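Local coordinates for uncharacterized protein (Legionella longbeachae NSW150, PDB 4JZA) that probably removes the 3-phosphate from phosphatidylinositol 3-phosphate, acting as a phosphoinositide phosphatase in the lipid metabolism of the interaction between pathogen and host, at residues P39-S44 with M601-H606; I521-G526 with P578-L583; S552-K557 with E607-N612; L561-A566 with I590-L595; E633-K636 with R642-K645. One frame throughout, in Å; residues are numbered along the deposited sequence.

Contact 1: P39-S44 with M601-H606; sequences PDYHRS and MSRHQH
Pro39 and Tyr41 meet the second segment through one long side chain, that of Arg603. The main contact is van der Waals packing of the proline ring on the flat guanidinium, with Pro39 CB 3.7 Å from Arg603 NE and above the middle of the group. The compact proline ring suits this face, while CD2 of His606 lies over the rim of the opposite one. Arg603 reaches this place by a bend at chi3 (128°), which turns the group across the proline. Backbone geometry explains its starting point: Arg603 has positive phi and marks the break between helix 587-602 and helix 604-612, at the N-cap position of the latter. The facing segment also begins a helix, 41-62, with Asp40 as N-cap; its OD1 accepts from Arg43 N at 3.2 Å. Polar links across the contact are slight. Arg603 NH2 lies 3.4 Å from Tyr41 OH, a weak and doubtful bond with an angle of 122°, the ring and guanidinium planes being steeply inclined. The stronger polar partner of NH2 is Asp647, whose carboxylate forms a salt bridge with it and also bonds to His606 NE2.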
# COMPACT_ATOMS: atom_id res chain seq x y z
N PRO A 39 9.93 4.13 23.53
CA PRO A 39 10.02 3.76 22.10
C PRO A 39 11.42 3.96 21.52
O PRO A 39 12.08 4.96 21.82
CB PRO A 39 9.07 4.74 21.41
CG PRO A 39 8.30 5.39 22.51
CD PRO A 39 9.11 5.32 23.74
N ASP A 40 11.85 3.05 20.67
CA ASP A 40 13.14 3.16 19.98
C ASP A 40 12.93 3.62 18.52
O ASP A 40 12.71 2.81 17.61
CB ASP A 40 13.86 1.81 20.02
CG ASP A 40 15.24 1.88 19.44
OD1 ASP A 40 15.61 2.93 18.86
OD2 ASP A 40 15.97 0.88 19.59
N TYR A 41 12.99 4.92 18.29
CA TYR A 41 12.67 5.41 16.96
C TYR A 41 13.81 5.12 15.96
O TYR A 41 13.56 4.95 14.77
CB TYR A 41 12.14 6.86 16.99
CG TYR A 41 10.66 6.91 17.41
CD1 TYR A 41 9.65 6.29 16.62
CD2 TYR A 41 10.25 7.54 18.62
CE1 TYR A 41 8.30 6.31 17.01
CE2 TYR A 41 8.90 7.55 19.00
CZ TYR A 41 7.94 6.94 18.19
OH TYR A 41 6.62 6.96 18.56
N HIS A 42 15.05 4.99 16.43
CA HIS A 42 16.11 4.50 15.56
C HIS A 42 15.82 3.12 14.98
O HIS A 42 16.12 2.85 13.82
CB HIS A 42 17.50 4.52 16.21
CG HIS A 42 18.58 4.13 15.25
ND1 HIS A 42 18.98 2.81 15.08
CD2 HIS A 42 19.25 4.86 14.33
CE1 HIS A 42 19.89 2.77 14.11
NE2 HIS A 42 20.05 4.00 13.63
N ARG A 43 15.22 2.25 15.76
CA ARG A 43 14.81 0.93 15.24
C ARG A 43 13.79 1.08 14.11
O ARG A 43 13.96 0.51 13.06
CB ARG A 43 14.24 0.02 16.36
CG ARG A 43 14.06 -1.44 15.89
CD ARG A 43 13.52 -2.40 16.96
NE ARG A 43 12.07 -2.48 16.91
CZ ARG A 43 11.37 -3.54 16.53
NH1 ARG A 43 11.96 -4.66 16.14
NH2 ARG A 43 10.06 -3.48 16.53
N SER A 44 12.75 1.88 14.32
CA SER A 44 11.71 2.04 13.30
C SER A 44 12.28 2.64 12.01
O SER A 44 11.86 2.29 10.90
CB SER A 44 10.51 2.84 13.85
OG SER A 44 9.83 2.05 14.86
N MSE A 601 1.66 1.32 26.20
CA MSE A 601 3.13 1.46 26.18
C MSE A 601 3.91 0.17 26.01
O MSE A 601 5.07 0.22 25.77
CB MSE A 601 3.59 2.13 27.44
CG MSE A 601 3.08 3.58 27.45
SE MSE A 601 3.47 4.56 29.12
CE MSE A 601 5.42 4.34 29.07
N SER A 602 3.30 -0.99 26.14
CA SER A 602 3.99 -2.22 25.82
C SER A 602 4.35 -2.19 24.35
O SER A 602 5.36 -2.81 23.89
CB SER A 602 3.13 -3.44 26.13
OG SER A 602 1.98 -3.48 25.31
N ARG A 603 3.48 -1.49 23.61
CA ARG A 603 3.65 -1.26 22.17
C ARG A 603 3.36 -2.52 21.41
O ARG A 603 3.74 -2.63 20.26
CB ARG A 603 5.05 -0.78 21.81
CG ARG A 603 5.44 0.55 22.42
CD ARG A 603 6.55 1.23 21.64
NE ARG A 603 6.04 2.55 21.38
CZ ARG A 603 5.90 3.12 20.20
NH1 ARG A 603 6.33 2.54 19.08
NH2 ARG A 603 5.34 4.30 20.15
N HIS A 604 2.71 -3.47 22.04
CA HIS A 604 2.34 -4.64 21.31
C HIS A 604 1.52 -4.31 20.04
O HIS A 604 1.84 -4.77 18.96
CB HIS A 604 1.54 -5.54 22.21
CG HIS A 604 0.91 -6.69 21.50
ND1 HIS A 604 1.61 -7.84 21.21
CD2 HIS A 604 -0.35 -6.87 21.03
CE1 HIS A 604 0.83 -8.66 20.54
NE2 HIS A 604 -0.37 -8.10 20.41
N GLN A 605 0.46 -3.52 20.15
CA GLN A 605 -0.34 -3.18 18.98
C GLN A 605 0.45 -2.36 17.98
O GLN A 605 0.19 -2.42 16.78
CB GLN A 605 -1.56 -2.34 19.39
CG GLN A 605 -2.59 -3.09 20.21
CD GLN A 605 -3.15 -4.30 19.50
OE1 GLN A 605 -3.07 -4.40 18.29
NE2 GLN A 605 -3.72 -5.22 20.24
N HIS A 606 1.40 -1.57 18.45
CA HIS A 606 2.15 -0.72 17.55
C HIS A 606 2.96 -1.61 16.62
O HIS A 606 3.07 -1.34 15.40
CB HIS A 606 3.12 0.20 18.30
CG HIS A 606 2.47 1.22 19.20
ND1 HIS A 606 1.56 0.89 20.18
CD2 HIS A 606 2.72 2.54 19.36
CE1 HIS A 606 1.23 1.97 20.85
NE2 HIS A 606 1.93 2.98 20.39

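Contact 2: I521-G526 with P578-L583; sequences IFDYAG and PVFDEL
Phe580 drives its ring against the residues that open helix 524-542, and everything that touches across this contact touches that ring. The tight part has two sides. Toward Phe522 the rings form an offset edge-to-face (T-shaped) pair, the edge of Phe580 turned to the face of Phe522, with centroids 5.9 Å apart and planes at 81°; the closest atoms are Phe522 CZ and Phe580 CE2, at 4.0 Å. Toward the helix start, Asp523 O lies at the ring edge, 3.7 Å from Phe580 CZ, and the backbone C of Gly526 is 3.8 Å from Phe580 CE1. Glycine suits this buried spot because the space a side chain would enter is taken by Asp523 OD2, and the ring packs on the bare backbone. Phe580 extends so far because its CG is anti to the backbone N (chi1 -179°), and Val511 of helix 501-513 also touches its side chain. Asp523 is the N-cap: its OD1 accepts from Gly526 N at 3.0 Å, which steadies the first turn beside the ring.

The looser side is that of the Asp523 carboxylate, whose OD2 stays 4.1 Å from Phe580 CE1 with its plane tilted 40° to the ring. Beyond Phe580 the chain makes an inverse gamma turn centred on exposed Asp581 and leaves through exposed Leu583. The join is made, for these two segments, by the one phenyl ring. Its chemistry is dispersion plus weak electrostatics: the slightly positive ring edge faces an aromatic face and a carbonyl oxygen, which implies a modest preference of orientation.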
# COMPACT_ATOMS: atom_id res chain seq x y z
N ILE A 521 -18.58 19.74 29.69
CA ILE A 521 -17.46 18.84 29.37
C ILE A 521 -17.88 17.36 29.46
O ILE A 521 -18.47 16.93 30.45
CB ILE A 521 -16.21 19.05 30.27
CG1 ILE A 521 -16.55 19.59 31.69
CG2 ILE A 521 -15.21 19.98 29.58
CD1 ILE A 521 -17.31 18.64 32.60
N PHE A 522 -17.56 16.59 28.42
CA PHE A 522 -17.99 15.19 28.34
C PHE A 522 -17.00 14.34 27.54
O PHE A 522 -16.55 14.76 26.50
CB PHE A 522 -19.36 15.15 27.68
CG PHE A 522 -20.00 13.79 27.70
CD1 PHE A 522 -20.57 13.29 28.87
CD2 PHE A 522 -20.05 13.03 26.54
CE1 PHE A 522 -21.16 12.05 28.90
CE2 PHE A 522 -20.67 11.79 26.54
CZ PHE A 522 -21.22 11.30 27.72
N ASP A 523 -16.69 13.14 28.00
CA ASP A 523 -15.62 12.32 27.39
C ASP A 523 -16.17 11.43 26.29
O ASP A 523 -16.33 10.26 26.48
CB ASP A 523 -14.92 11.50 28.49
CG ASP A 523 -13.82 10.57 27.95
OD1 ASP A 523 -13.28 10.82 26.83
OD2 ASP A 523 -13.49 9.60 28.69
N TYR A 524 -16.46 11.99 25.12
CA TYR A 524 -17.08 11.25 24.03
C TYR A 524 -16.18 10.14 23.51
O TYR A 524 -16.66 9.13 23.06
CB TYR A 524 -17.41 12.16 22.84
CG TYR A 524 -18.60 13.04 23.02
CD1 TYR A 524 -19.89 12.54 22.87
CD2 TYR A 524 -18.45 14.37 23.33
CE1 TYR A 524 -20.99 13.34 23.04
CE2 TYR A 524 -19.55 15.17 23.52
CZ TYR A 524 -20.81 14.65 23.35
OH TYR A 524 -21.88 15.49 23.56
N ALA A 525 -14.87 10.38 23.52
CA ALA A 525 -13.92 9.38 23.09
C ALA A 525 -14.04 8.17 24.00
O ALA A 525 -14.13 7.04 23.55
CB ALA A 525 -12.49 9.94 23.11
N GLY A 526 -14.06 8.41 25.29
CA GLY A 526 -14.17 7.31 26.23
C GLY A 526 -15.48 6.58 26.12
O GLY A 526 -15.55 5.34 26.29
N PRO A 578 -14.50 -2.14 35.37
CA PRO A 578 -14.44 -0.70 35.55
C PRO A 578 -15.60 -0.10 34.77
O PRO A 578 -16.16 -0.77 33.92
CB PRO A 578 -13.11 -0.33 34.90
CG PRO A 578 -12.97 -1.29 33.77
CD PRO A 578 -13.59 -2.57 34.27
N VAL A 579 -15.95 1.15 35.04
CA VAL A 579 -17.14 1.75 34.41
C VAL A 579 -16.89 3.12 33.88
O VAL A 579 -16.00 3.84 34.36
CB VAL A 579 -18.37 1.80 35.38
CG1 VAL A 579 -18.81 0.37 35.76
CG2 VAL A 579 -18.06 2.64 36.63
N PHE A 580 -17.64 3.46 32.84
CA PHE A 580 -17.52 4.76 32.22
C PHE A 580 -17.66 5.93 33.18
O PHE A 580 -16.89 6.88 33.12
CB PHE A 580 -18.57 4.91 31.13
CG PHE A 580 -18.49 6.23 30.40
CD1 PHE A 580 -17.26 6.71 29.91
CD2 PHE A 580 -19.65 7.00 30.22
CE1 PHE A 580 -17.20 7.92 29.27
CE2 PHE A 580 -19.59 8.20 29.57
CZ PHE A 580 -18.37 8.67 29.09
N ASP A 581 -18.66 5.87 34.04
CA ASP A 581 -19.08 6.98 34.84
C ASP A 581 -18.27 7.01 36.13
O ASP A 581 -18.67 6.46 37.13
CB ASP A 581 -20.57 6.84 35.11
CG ASP A 581 -21.13 7.92 36.04
OD1 ASP A 581 -20.80 9.11 35.89
OD2 ASP A 581 -21.91 7.53 36.93
N GLU A 582 -17.14 7.68 36.11
CA GLU A 582 -16.19 7.61 37.19
C GLU A 582 -15.51 8.99 37.17
O GLU A 582 -15.38 9.56 36.10
CB GLU A 582 -15.24 6.43 36.90
CG GLU A 582 -14.55 5.77 38.09
CD GLU A 582 -15.49 4.98 39.00
OE1 GLU A 582 -15.02 4.09 39.72
OE2 GLU A 582 -16.70 5.23 39.00
N LEU A 583 -15.18 9.58 38.32
CA LEU A 583 -14.49 10.88 38.25
C LEU A 583 -13.01 10.55 38.08
O LEU A 583 -12.58 9.52 38.55
CB LEU A 583 -14.73 11.77 39.47
CG LEU A 583 -16.16 11.90 40.04
CD1 LEU A 583 -16.18 13.10 40.98
CD2 LEU A 583 -17.25 11.98 38.96

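Contact 3: S552-K557 with E607-N612; sequences SGKDRK and EHAGQN
Ala609 is the first residue along helix 604-612 here to touch segment 552-557, a loop that runs into helix 556-574. It meets Lys554 at the closest approach of the two backbones, the CA atoms of Lys554 and Ala609 being 5.2 Å apart. Ala609 CB lies 3.7 Å from Lys554 CB and 4.0 Å from Lys554 CD, so the methyl rests alongside the aliphatic part of the lysine; a small residue suits such proximity. Asn612 then brings its amide toward the lysine chain, a loose contact of 4.4 Å between its ND2 and Lys554 CD. A weak bond from ND2 back to Ala609 O helps to place that amide, while its OD1 accepts from the backbone of Ser340. Past CD the lysine bends at chi4 (84°), which brings NZ to Asp555 OD2 in a salt bridge of 3.3 Å, met on the syn side of the carboxylate. The loop is tightened by an ST turn, Ser552 OG accepting from Lys554 N at 3.1 Å, and Gly553 takes the positive phi of the bend. Set between strand 545-549 and helix 556-574, this sequence up to Arg556 is consistent with the CX5R phosphate-binding P-loop of cysteine-dependent phosphatases.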
# COMPACT_ATOMS: atom_id res chain seq x y z
N SER A 552 -8.27 0.07 8.38
CA SER A 552 -7.06 -0.68 8.14
C SER A 552 -6.88 -1.86 9.10
O SER A 552 -6.05 -2.72 8.86
CB SER A 552 -5.87 0.22 8.38
OG SER A 552 -5.81 0.56 9.76
N GLY A 553 -7.58 -1.82 10.22
CA GLY A 553 -7.47 -2.86 11.22
C GLY A 553 -6.26 -2.71 12.12
O GLY A 553 -6.02 -3.57 12.95
N LYS A 554 -5.50 -1.65 11.97
CA LYS A 554 -4.35 -1.45 12.84
C LYS A 554 -4.47 -0.27 13.79
O LYS A 554 -3.61 -0.08 14.64
CB LYS A 554 -3.07 -1.33 12.04
CG LYS A 554 -3.23 -0.67 10.69
CD LYS A 554 -1.87 -0.39 10.07
CE LYS A 554 -1.94 0.76 9.09
NZ LYS A 554 -1.82 2.08 9.76
N ASP A 555 -5.51 0.53 13.66
CA ASP A 555 -5.56 1.77 14.40
C ASP A 555 -6.65 1.87 15.46
O ASP A 555 -6.39 1.64 16.62
CB ASP A 555 -5.58 2.95 13.44
CG ASP A 555 -4.35 2.99 12.57
OD1 ASP A 555 -3.24 2.90 13.12
OD2 ASP A 555 -4.47 3.10 11.35
N ARG A 556 -7.87 2.19 15.05
CA ARG A 556 -8.95 2.26 16.00
C ARG A 556 -9.17 0.90 16.62
O ARG A 556 -9.46 0.78 17.80
CB ARG A 556 -10.21 2.79 15.34
CG ARG A 556 -10.26 4.30 15.31
CD ARG A 556 -11.60 4.82 14.85
NE ARG A 556 -12.61 4.67 15.88
CZ ARG A 556 -13.88 4.98 15.73
NH1 ARG A 556 -14.31 5.47 14.59
NH2 ARG A 556 -14.73 4.81 16.72
N LYS A 557 -9.02 -0.13 15.80
CA LYS A 557 -9.16 -1.50 16.24
C LYS A 557 -8.13 -1.87 17.29
O LYS A 557 -8.42 -2.59 18.23
CB LYS A 557 -9.05 -2.44 15.05
CG LYS A 557 -9.34 -3.89 15.37
CD LYS A 557 -10.74 -4.05 15.92
CE LYS A 557 -10.95 -5.47 16.40
NZ LYS A 557 -12.22 -5.59 17.15
N GLU A 607 3.53 -2.66 17.21
CA GLU A 607 4.33 -3.63 16.48
C GLU A 607 3.52 -4.41 15.48
O GLU A 607 3.97 -4.67 14.34
CB GLU A 607 5.01 -4.58 17.45
CG GLU A 607 6.01 -3.84 18.31
CD GLU A 607 7.27 -3.48 17.52
OE1 GLU A 607 7.93 -2.42 17.87
OE2 GLU A 607 7.59 -4.26 16.57
N HIS A 608 2.33 -4.77 15.88
CA HIS A 608 1.42 -5.48 15.00
C HIS A 608 1.13 -4.63 13.77
O HIS A 608 1.33 -5.09 12.67
CB HIS A 608 0.14 -5.86 15.73
CG HIS A 608 -0.69 -6.86 15.01
ND1 HIS A 608 -1.88 -6.55 14.40
CD2 HIS A 608 -0.48 -8.18 14.79
CE1 HIS A 608 -2.39 -7.64 13.86
NE2 HIS A 608 -1.56 -8.64 14.07
N ALA A 609 0.74 -3.38 13.95
CA ALA A 609 0.72 -2.43 12.81
C ALA A 609 2.01 -2.38 11.98
O ALA A 609 1.98 -2.29 10.74
CB ALA A 609 0.38 -1.04 13.29
N GLY A 610 3.16 -2.38 12.64
CA GLY A 610 4.46 -2.31 11.92
C GLY A 610 4.67 -3.43 10.94
O GLY A 610 5.29 -3.26 9.89
N GLN A 611 4.16 -4.60 11.26
CA GLN A 611 4.35 -5.71 10.38
C GLN A 611 3.69 -5.50 9.02
O GLN A 611 4.07 -6.14 8.05
CB GLN A 611 3.80 -6.95 11.02
CG GLN A 611 4.58 -7.43 12.24
CD GLN A 611 3.90 -8.61 12.92
OE1 GLN A 611 2.67 -8.66 13.06
NE2 GLN A 611 4.67 -9.55 13.31
N ASN A 612 2.68 -4.64 8.96
CA ASN A 612 2.08 -4.21 7.71
C ASN A 612 3.00 -3.38 6.82
O ASN A 612 2.98 -3.52 5.61
CB ASN A 612 0.77 -3.48 7.96
CG ASN A 612 -0.33 -4.41 8.41
OD1 ASN A 612 -1.02 -5.00 7.61
ND2 ASN A 612 -0.50 -4.53 9.71

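Contact 4: L561-A566 with I590-L595; sequences LIHTDA and IRFVSL
His563 receives the ring of Phe592, from segment 590-595 of helix 587-602, on one of its faces. The pair is an offset edge-to-face stack, the edge of Phe592 directed at the imidazole, with planes 87° apart and centroids 5.1 Å apart; His563 NE2 is 3.5 Å from Phe592 CZ and lies in the plane of the phenyl ring. On both residues CG is anti to the backbone N (chi1 -167° for His563), which swings each ring into the gap between the helices. The imidazole is held from elsewhere: ND1 is hydrogen-bonded to Ser533 OG. The axes of the two segments approach to 9.9 Å at an angle of 130°. Helix 556-574 itself packs on the mixed sheet, Leu561 touching strands 352-359 and 365-374 and Asp565 pairing with Arg372, so helix 587-602 forms a further layer. Ala566 points its methyl at the partner helix and, being small, lets the backbones close in: its CB is 3.6 Å from Phe592 CE1 and 4.2 Å from Leu595 CB. Leu595 CD1 also comes to 4.0 Å from the carbonyl oxygen Ala566 O. The side chain of Phe592 also touches Met567 and Tyr570 of helix 556-574.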
# COMPACT_ATOMS: atom_id res chain seq x y z
N LEU A 561 -8.84 -3.07 21.26
CA LEU A 561 -8.23 -4.26 21.82
C LEU A 561 -7.48 -3.98 23.11
O LEU A 561 -7.54 -4.76 24.04
CB LEU A 561 -7.29 -4.91 20.81
CG LEU A 561 -7.96 -5.50 19.59
CD1 LEU A 561 -6.93 -6.16 18.71
CD2 LEU A 561 -9.03 -6.49 20.00
N ILE A 562 -6.77 -2.87 23.14
CA ILE A 562 -6.08 -2.45 24.34
C ILE A 562 -7.13 -2.16 25.43
O ILE A 562 -6.99 -2.60 26.60
CB ILE A 562 -5.25 -1.20 24.03
CG1 ILE A 562 -3.92 -1.59 23.37
CG2 ILE A 562 -4.98 -0.37 25.25
CD1 ILE A 562 -3.33 -0.45 22.58
N HIS A 563 -8.18 -1.41 25.05
CA HIS A 563 -9.16 -0.97 26.02
C HIS A 563 -9.89 -2.18 26.57
O HIS A 563 -10.03 -2.33 27.80
CB HIS A 563 -10.12 0.00 25.39
CG HIS A 563 -10.98 0.75 26.36
ND1 HIS A 563 -12.26 0.35 26.68
CD2 HIS A 563 -10.77 1.92 27.01
CE1 HIS A 563 -12.79 1.22 27.51
NE2 HIS A 563 -11.91 2.17 27.75
N THR A 564 -10.30 -3.08 25.69
CA THR A 564 -10.99 -4.25 26.15
C THR A 564 -10.02 -5.12 26.93
O THR A 564 -10.32 -5.55 28.04
CB THR A 564 -11.65 -4.97 24.96
OG1 THR A 564 -12.60 -4.08 24.34
CG2 THR A 564 -12.38 -6.21 25.39
N ASP A 565 -8.83 -5.37 26.44
CA ASP A 565 -7.86 -6.06 27.31
C ASP A 565 -7.81 -5.41 28.73
O ASP A 565 -7.83 -6.09 29.74
CB ASP A 565 -6.45 -6.09 26.70
CG ASP A 565 -6.30 -7.14 25.58
OD1 ASP A 565 -7.13 -8.10 25.55
OD2 ASP A 565 -5.33 -7.01 24.75
N ALA A 566 -7.75 -4.09 28.79
CA ALA A 566 -7.62 -3.44 30.07
C ALA A 566 -8.82 -3.70 30.98
O ALA A 566 -8.67 -3.79 32.19
CB ALA A 566 -7.44 -1.95 29.89
N ILE A 590 -8.16 5.72 38.18
CA ILE A 590 -6.71 5.83 38.14
C ILE A 590 -6.13 4.49 37.83
O ILE A 590 -5.16 4.38 37.09
CB ILE A 590 -6.11 6.40 39.46
CG1 ILE A 590 -6.13 7.93 39.45
CG2 ILE A 590 -4.65 6.00 39.68
CD1 ILE A 590 -6.07 8.51 40.86
N ARG A 591 -6.74 3.46 38.38
CA ARG A 591 -6.25 2.10 38.21
C ARG A 591 -6.49 1.47 36.87
O ARG A 591 -5.78 0.54 36.45
CB ARG A 591 -6.91 1.23 39.22
CG ARG A 591 -6.29 1.40 40.58
CD ARG A 591 -7.23 0.76 41.54
NE ARG A 591 -6.63 0.52 42.82
CZ ARG A 591 -7.30 -0.01 43.83
NH1 ARG A 591 -8.59 -0.33 43.69
NH2 ARG A 591 -6.67 -0.20 44.99
N PHE A 592 -7.56 1.94 36.24
CA PHE A 592 -7.88 1.55 34.91
C PHE A 592 -6.92 2.25 33.95
O PHE A 592 -6.30 1.62 33.08
CB PHE A 592 -9.36 1.89 34.61
CG PHE A 592 -9.79 1.52 33.22
CD1 PHE A 592 -9.76 0.21 32.83
CD2 PHE A 592 -10.17 2.49 32.29
CE1 PHE A 592 -10.13 -0.16 31.55
CE2 PHE A 592 -10.54 2.13 31.01
CZ PHE A 592 -10.53 0.79 30.64
N VAL A 593 -6.76 3.56 34.14
CA VAL A 593 -5.86 4.34 33.34
C VAL A 593 -4.47 3.73 33.39
O VAL A 593 -3.76 3.69 32.37
CB VAL A 593 -5.85 5.82 33.78
CG1 VAL A 593 -4.79 6.64 33.05
CG2 VAL A 593 -7.21 6.45 33.47
N SER A 594 -4.07 3.24 34.54
CA SER A 594 -2.75 2.63 34.64
C SER A 594 -2.60 1.39 33.73
O SER A 594 -1.57 1.21 33.06
CB SER A 594 -2.45 2.25 36.08
OG SER A 594 -1.05 2.08 36.23
N LEU A 595 -3.65 0.56 33.72
CA LEU A 595 -3.68 -0.62 32.88
C LEU A 595 -3.69 -0.24 31.42
O LEU A 595 -2.90 -0.78 30.67
CB LEU A 595 -4.90 -1.49 33.18
CG LEU A 595 -4.81 -2.20 34.53
CD1 LEU A 595 -6.20 -2.59 35.03
CD2 LEU A 595 -3.87 -3.40 34.45

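Contact 5: E633-K636 with R642-K645; sequences EIRK and RSLK
Ile634 and Leu644 form the apolar centre of this contact, the branch methyl Ile634 CG2 meeting Leu644 CD2 at 3.9 Å with the two side chains crossing at about a right angle. Ile634 points CG2 this way because that branch is anti to the backbone N, which leaves CG1 beside it. The other methyl of the leucine, CD1, lies against Arg635, 4.1 Å from its NE and 4.2 Å from its CG, so Leu644 wedges one branch to each of two neighbouring residues; a forked side chain suits that double task. Ser643 packs on Arg635 at close backbone range: its OG is 3.8 Å from Arg635 CA and 4.1 Å from Arg635 CG. A small side chain suits the close approach, with the CA atoms of Arg635 and Ser643 5.9 Å apart.

A second shell positions these groups. Ser643 OG bonds to the carbonyl oxygen of Ser640 in the link between the helices. The arginine, bent at chi3 (-129°), brings its polar end to two carboxylates: NE pairs with Glu623 and NH2 with Glu628. Lys645 NZ, 6.4 Å from Arg635 NE, is bridged to the other carboxylate oxygen of Glu623, so Arg635 and Lys645 share that carboxylate.

The segments belong to helices 628-637 and 643-652, joined by a short link. Tyr600 of helix 587-602 touches both Ile634 and Leu644, and helix 622-625 touches Leu644 through Pro622 and Glu623.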
# COMPACT_ATOMS: atom_id res chain seq x y z
N GLU A 633 -1.56 10.61 30.98
CA GLU A 633 -0.72 9.70 31.73
C GLU A 633 0.41 9.13 30.87
O GLU A 633 1.55 9.03 31.32
CB GLU A 633 -1.60 8.57 32.29
CG GLU A 633 -0.84 7.49 33.08
CD GLU A 633 -0.20 8.01 34.35
OE1 GLU A 633 -0.41 9.19 34.70
OE2 GLU A 633 0.51 7.23 35.02
N ILE A 634 0.10 8.74 29.62
CA ILE A 634 1.13 8.21 28.72
C ILE A 634 2.18 9.28 28.46
O ILE A 634 3.41 9.00 28.54
CB ILE A 634 0.56 7.76 27.40
CG1 ILE A 634 -0.35 6.55 27.62
CG2 ILE A 634 1.70 7.39 26.44
CD1 ILE A 634 -1.37 6.32 26.52
N ARG A 635 1.70 10.49 28.13
CA ARG A 635 2.57 11.62 27.86
C ARG A 635 3.52 11.88 28.99
O ARG A 635 4.69 12.17 28.77
CB ARG A 635 1.76 12.88 27.55
CG ARG A 635 1.28 13.09 26.10
CD ARG A 635 0.51 14.41 26.04
NE ARG A 635 -0.79 14.30 25.42
CZ ARG A 635 -1.95 14.62 26.00
NH1 ARG A 635 -1.98 15.05 27.23
NH2 ARG A 635 -3.10 14.50 25.34
N LYS A 636 3.03 11.80 30.21
CA LYS A 636 3.83 12.16 31.36
C LYS A 636 4.74 11.01 31.72
O LYS A 636 5.91 11.20 32.00
CB LYS A 636 2.93 12.65 32.52
CG LYS A 636 2.25 14.00 32.17
CD LYS A 636 1.39 14.62 33.27
CE LYS A 636 0.19 13.76 33.66
NZ LYS A 636 -0.66 14.43 34.68
N ARG A 642 5.05 15.35 22.95
CA ARG A 642 5.09 14.79 21.60
C ARG A 642 4.78 13.30 21.47
O ARG A 642 4.68 12.82 20.33
CB ARG A 642 6.50 14.84 21.08
CG ARG A 642 7.04 16.10 20.45
CD ARG A 642 8.49 15.75 20.22
NE ARG A 642 9.00 16.33 18.99
CZ ARG A 642 8.76 15.87 17.77
NH1 ARG A 642 8.00 14.82 17.57
NH2 ARG A 642 9.29 16.48 16.73
N SER A 643 4.71 12.53 22.57
CA SER A 643 4.84 11.05 22.41
C SER A 643 3.73 10.41 21.58
O SER A 643 4.01 9.60 20.75
CB SER A 643 5.06 10.31 23.71
OG SER A 643 4.65 11.14 24.75
N LEU A 644 2.51 10.87 21.74
CA LEU A 644 1.40 10.38 20.91
C LEU A 644 1.44 10.94 19.48
O LEU A 644 0.93 10.31 18.58
CB LEU A 644 0.03 10.65 21.58
CG LEU A 644 0.05 10.09 23.04
CD1 LEU A 644 -1.13 10.55 23.87
CD2 LEU A 644 0.21 8.58 23.08
N LYS A 645 2.04 12.09 19.26
CA LYS A 645 2.20 12.60 17.88
C LYS A 645 3.31 11.85 17.12
O LYS A 645 3.22 11.66 15.91
CB LYS A 645 2.41 14.09 17.88
CG LYS A 645 1.17 14.86 18.34
CD LYS A 645 1.41 16.37 18.35
CE LYS A 645 0.11 17.18 18.36
NZ LYS A 645 -0.41 17.27 19.75

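From the N terminus, contact 1 opens at the start of helix 41-62 and closes 557 residues later at the break between helices 587-602 and 604-612. Within that long loop lie contacts 2 and 4 entire. Contact 2 opens at helix 524-542 and closes in the loop after helix 556-574; contact 4 begins before that closure and ends on helix 587-602, so the two cross. Contact 3 starts before contact 4, encloses it, and crosses contacts 1 and 2, linking the loop after strand 545-549 to helix 604-612. Contact 5 follows all of them in series, yet touches contact 1 through Met601 and Ile634 and contact 4 through Val593 and Glu633.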